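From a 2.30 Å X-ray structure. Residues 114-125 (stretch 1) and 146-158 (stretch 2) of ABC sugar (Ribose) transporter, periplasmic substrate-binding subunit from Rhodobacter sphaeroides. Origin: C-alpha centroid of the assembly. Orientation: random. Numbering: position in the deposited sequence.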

# COMPACT_ATOMS: atom_id res chain seq x y z
N LEU A 114 5.44 -3.30 -12.52
CA LEU A 114 4.21 -4.10 -12.47
C LEU A 114 3.38 -3.86 -13.74
O LEU A 114 2.97 -4.81 -14.42
CB LEU A 114 3.40 -3.79 -11.21
CG LEU A 114 2.17 -4.67 -10.94
CD1 LEU A 114 2.58 -6.04 -10.45
CD2 LEU A 114 1.24 -4.01 -9.95
N ALA A 115 3.18 -2.59 -14.09
CA ALA A 115 2.47 -2.21 -15.32
C ALA A 115 3.14 -2.78 -16.56
O ALA A 115 2.46 -3.28 -17.46
CB ALA A 115 2.34 -0.71 -15.42
N LEU A 116 4.47 -2.71 -16.59
CA LEU A 116 5.26 -3.22 -17.71
C LEU A 116 5.13 -4.73 -17.84
O LEU A 116 5.01 -5.25 -18.95
CB LEU A 116 6.73 -2.82 -17.57
CG LEU A 116 7.08 -1.37 -17.91
CD1 LEU A 116 8.37 -0.97 -17.22
CD2 LEU A 116 7.17 -1.18 -19.42
N GLN A 117 5.14 -5.42 -16.70
CA GLN A 117 4.91 -6.87 -16.66
C GLN A 117 3.55 -7.26 -17.24
O GLN A 117 3.43 -8.22 -18.00
CB GLN A 117 5.03 -7.40 -15.24
CG GLN A 117 5.03 -8.90 -15.17
CD GLN A 117 6.20 -9.48 -15.92
OE1 GLN A 117 7.35 -9.13 -15.64
NE2 GLN A 117 5.92 -10.34 -16.90
N MET A 118 2.54 -6.49 -16.86
CA MET A 118 1.17 -6.68 -17.33
C MET A 118 1.04 -6.57 -18.85
O MET A 118 0.40 -7.40 -19.49
CB MET A 118 0.26 -5.67 -16.62
CG MET A 118 -1.24 -5.90 -16.81
SD MET A 118 -2.27 -4.72 -15.92
CE MET A 118 -1.22 -4.35 -14.54
N VAL A 119 1.68 -5.55 -19.44
CA VAL A 119 1.62 -5.35 -20.89
C VAL A 119 2.49 -6.36 -21.65
O VAL A 119 2.15 -6.78 -22.76
CB VAL A 119 1.83 -3.85 -21.30
CG1 VAL A 119 3.08 -3.30 -20.70
CG2 VAL A 119 1.88 -3.69 -22.80
N ALA A 120 3.60 -6.77 -21.03
CA ALA A 120 4.41 -7.87 -21.55
C ALA A 120 3.61 -9.18 -21.60
O ALA A 120 3.62 -9.86 -22.62
CB ALA A 120 5.69 -8.05 -20.73
N ASP A 121 2.92 -9.50 -20.51
CA ASP A 121 2.06 -10.70 -20.45
C ASP A 121 0.87 -10.62 -21.41
O ASP A 121 0.43 -11.63 -21.94
CB ASP A 121 1.53 -10.93 -19.03
CG ASP A 121 2.62 -11.38 -18.05
OD1 ASP A 121 2.34 -11.40 -16.83
OD2 ASP A 121 3.73 -11.72 -18.49
N LEU A 122 0.34 -9.41 -21.62
CA LEU A 122 -0.70 -9.18 -22.61
C LEU A 122 -0.18 -9.25 -24.05
O LEU A 122 -0.96 -9.44 -24.99
CB LEU A 122 -1.36 -7.82 -22.38
CG LEU A 122 -2.42 -7.72 -21.29
CD1 LEU A 122 -2.68 -6.26 -20.98
CD2 LEU A 122 -3.71 -8.43 -21.70
N GLY A 123 1.13 -9.10 -24.21
CA GLY A 123 1.75 -9.04 -25.54
C GLY A 123 1.40 -7.77 -26.29
O GLY A 123 1.32 -7.78 -27.52
N GLY A 124 1.18 -6.68 -25.55
CA GLY A 124 0.98 -5.36 -26.14
C GLY A 124 -0.43 -5.06 -26.62
O GLY A 124 -0.69 -4.01 -27.20
N LYS A 125 -1.36 -5.99 -26.35
CA LYS A 125 -2.75 -5.82 -26.76
C LYS A 125 -3.69 -6.41 -25.70
O LYS A 125 -3.41 -7.47 -25.12
CB LYS A 125 -2.99 -6.50 -28.12
CG LYS A 125 -4.18 -5.95 -28.92
CD LYS A 125 -5.46 -6.75 -28.71
CE LYS A 125 -6.65 -6.07 -29.37
NZ LYS A 125 -6.58 -6.10 -30.86
N GLN A 146 1.84 5.68 -12.52
CA GLN A 146 2.88 4.98 -13.27
C GLN A 146 2.29 3.99 -14.24
O GLN A 146 2.77 3.85 -15.36
CB GLN A 146 3.87 4.28 -12.34
CG GLN A 146 4.66 5.22 -11.41
CD GLN A 146 5.72 6.03 -12.15
OE1 GLN A 146 5.44 7.09 -12.71
NE2 GLN A 146 6.94 5.54 -12.14
N MET A 147 1.23 3.30 -13.81
CA MET A 147 0.50 2.36 -14.65
C MET A 147 -0.06 3.09 -15.87
O MET A 147 0.13 2.66 -17.01
CB MET A 147 -0.62 1.66 -13.84
CG MET A 147 -1.43 0.56 -14.58
SD MET A 147 -2.95 1.13 -15.41
CE MET A 147 -3.53 2.33 -14.24
N LYS A 148 -0.72 4.21 -15.61
CA LYS A 148 -1.41 4.94 -16.65
C LYS A 148 -0.41 5.57 -17.63
O LYS A 148 -0.64 5.55 -18.85
CB LYS A 148 -2.36 5.98 -16.05
CG LYS A 148 -3.30 6.60 -17.08
CD LYS A 148 -4.76 6.36 -16.74
CE LYS A 148 -5.39 7.57 -16.10
NZ LYS A 148 -5.62 8.71 -17.03
N TYR A 149 0.70 6.07 -17.10
CA TYR A 149 1.78 6.63 -17.93
C TYR A 149 2.39 5.59 -18.89
O TYR A 149 2.54 5.85 -20.08
CB TYR A 149 2.86 7.30 -17.06
CG TYR A 149 3.95 7.98 -17.87
CD1 TYR A 149 5.26 7.51 -17.84
CD2 TYR A 149 3.65 9.07 -18.69
CE1 TYR A 149 6.27 8.13 -18.59
CE2 TYR A 149 4.65 9.69 -19.45
CZ TYR A 149 5.95 9.22 -19.39
OH TYR A 149 6.93 9.82 -20.15
N VAL A 150 2.71 4.41 -18.35
CA VAL A 150 3.20 3.26 -19.11
C VAL A 150 2.23 2.83 -20.22
O VAL A 150 2.65 2.52 -21.35
CB VAL A 150 3.53 2.07 -18.16
CG1 VAL A 150 3.54 0.74 -18.89
CG2 VAL A 150 4.86 2.31 -17.49
N LEU A 151 0.94 2.83 -19.90
CA LEU A 151 -0.10 2.41 -20.85
C LEU A 151 -0.31 3.38 -22.00
O LEU A 151 -0.83 2.97 -23.05
CB LEU A 151 -1.43 2.14 -20.13
CG LEU A 151 -1.77 0.67 -19.88
CD1 LEU A 151 -0.78 -0.02 -18.93
CD2 LEU A 151 -3.19 0.52 -19.36
N GLU A 152 0.11 4.63 -21.83
CA GLU A 152 0.12 5.63 -22.89
C GLU A 152 0.95 5.18 -24.09
O GLU A 152 0.59 5.46 -25.24
CB GLU A 152 0.67 6.97 -22.41
CG GLU A 152 -0.19 7.73 -21.41
CD GLU A 152 0.53 8.94 -20.81
OE1 GLU A 152 0.11 9.43 -19.74
OE2 GLU A 152 1.52 9.41 -21.41
N ALA A 153 2.04 4.46 -23.82
CA ALA A 153 2.95 3.98 -24.87
C ALA A 153 2.38 2.82 -25.70
O ALA A 153 2.90 2.49 -26.76
CB ALA A 153 4.30 3.59 -24.26
N PHE A 154 1.30 2.20 -25.20
CA PHE A 154 0.70 1.04 -25.83
C PHE A 154 -0.76 1.32 -26.20
O PHE A 154 -1.67 1.12 -25.39
CB PHE A 154 0.83 -0.19 -24.92
CG PHE A 154 2.26 -0.55 -24.60
CD1 PHE A 154 2.91 -0.00 -23.48
CD2 PHE A 154 2.97 -1.41 -25.42
CE1 PHE A 154 4.25 -0.32 -23.19
CE2 PHE A 154 4.31 -1.74 -25.13
CZ PHE A 154 4.95 -1.19 -24.01
N PRO A 155 -1.00 1.80 -27.44
CA PRO A 155 -2.34 2.23 -27.87
C PRO A 155 -3.37 1.10 -27.90
O PRO A 155 -4.56 1.37 -27.83
CB PRO A 155 -2.10 2.78 -29.29
CG PRO A 155 -0.85 2.12 -29.75
CD PRO A 155 -0.00 1.96 -28.52
N ASP A 156 -2.90 -0.15 -27.97
CA ASP A 156 -3.78 -1.32 -27.96
C ASP A 156 -3.98 -1.93 -26.57
O ASP A 156 -4.64 -2.96 -26.43
CB ASP A 156 -3.28 -2.39 -28.94
CG ASP A 156 -3.71 -2.12 -30.38
OD1 ASP A 156 -4.63 -1.30 -30.60
OD2 ASP A 156 -3.13 -2.75 -31.29
N VAL A 157 -3.39 -1.30 -25.55
CA VAL A 157 -3.66 -1.67 -24.16
C VAL A 157 -4.48 -0.57 -23.51
O VAL A 157 -3.98 0.53 -23.27
CB VAL A 157 -2.38 -1.93 -23.33
CG1 VAL A 157 -2.73 -2.34 -21.92
CG2 VAL A 157 -1.55 -3.01 -23.97
N LYS A 158 -5.74 -0.87 -23.22
CA LYS A 158 -6.67 0.15 -22.72
C LYS A 158 -7.33 -0.20 -21.39
O LYS A 158 -7.55 -1.36 -21.07
CB LYS A 158 -7.71 0.48 -23.79
CG LYS A 158 -7.20 1.50 -24.82
CD LYS A 158 -8.09 1.59 -26.05
CE LYS A 158 -7.84 0.43 -27.01
NZ LYS A 158 -8.50 0.64 -28.33
O HOH W 1 -0.34 -1.45 -27.85

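The two stretches meet in a largely apolar contact, two helices and the turns that follow them packed mainly through apolar side chains, with no direct hydrogen bond between them and a single water joining their backbones at the far end. The helix of residues 114–122 and the helix that includes residues 146–150 point in broadly the same direction, their axes inclined at 42° and 9.1 Å apart at closest approach.

Ala 115 sits where the backbones run close, and its small side chain suits the narrow gap. Its CA lies 5.0 Å from the CA of Met 147, and its CB, pointing toward the other helix, rests 3.7 Å from Met 147 CA. A methyl group fills this space while still offering an apolar surface: Ala 115 CB is also 3.9 Å from Val 150 CG1. Val 150 points back toward the first helix, and Val 150 CG1 lies 4.1 Å from Leu 116 CD2, a leucine whose CB is directed sideways but whose longer side chain brings its end nearer.

One turn after Ala 115, Val 119 continues the same helix face. Its CG2 sits 3.6 Å from the centroid of the Phe 154 ring, 13° off the ring normal, so a methyl C-H group meets the pi cloud over one face. The branched side chain suits this crowded position, because Val 119 CG2 also packs 3.7 Å from Val 157 CG2, while CG1 faces the Val 150 side chain. Leu 122 extends the apolar surface, its CD1 4.0 Å from Val 157 CG1.

Beyond the first helix the chain turns through Gly 123 and Gly 124, both with positive phi, a conformation that favours glycine. The helix end is tied down by Gly 124 N, which donates to Val 119 O at 3.0 Å. In the second stretch, a type I turn from Phe 154 to Val 157 is closed by Val 157 N donating to Phe 154 O at 3.0 Å, and Pro 155, with a phi of -64°, fits its second position.

These turns bring polar backbone groups together. The water donates to Gly 124 O at 2.7 Å and accepts from Asp 156 N at 2.9 Å. Nearby, Lys 125 CA approaches Asp 156 O at 3.4 Å in a CA-H...O contact, and the lysine packs with its CG 3.7 Å from Asp 156 CB. Despite their opposite charges, these side chains meet through carbon atoms, without a salt bridge.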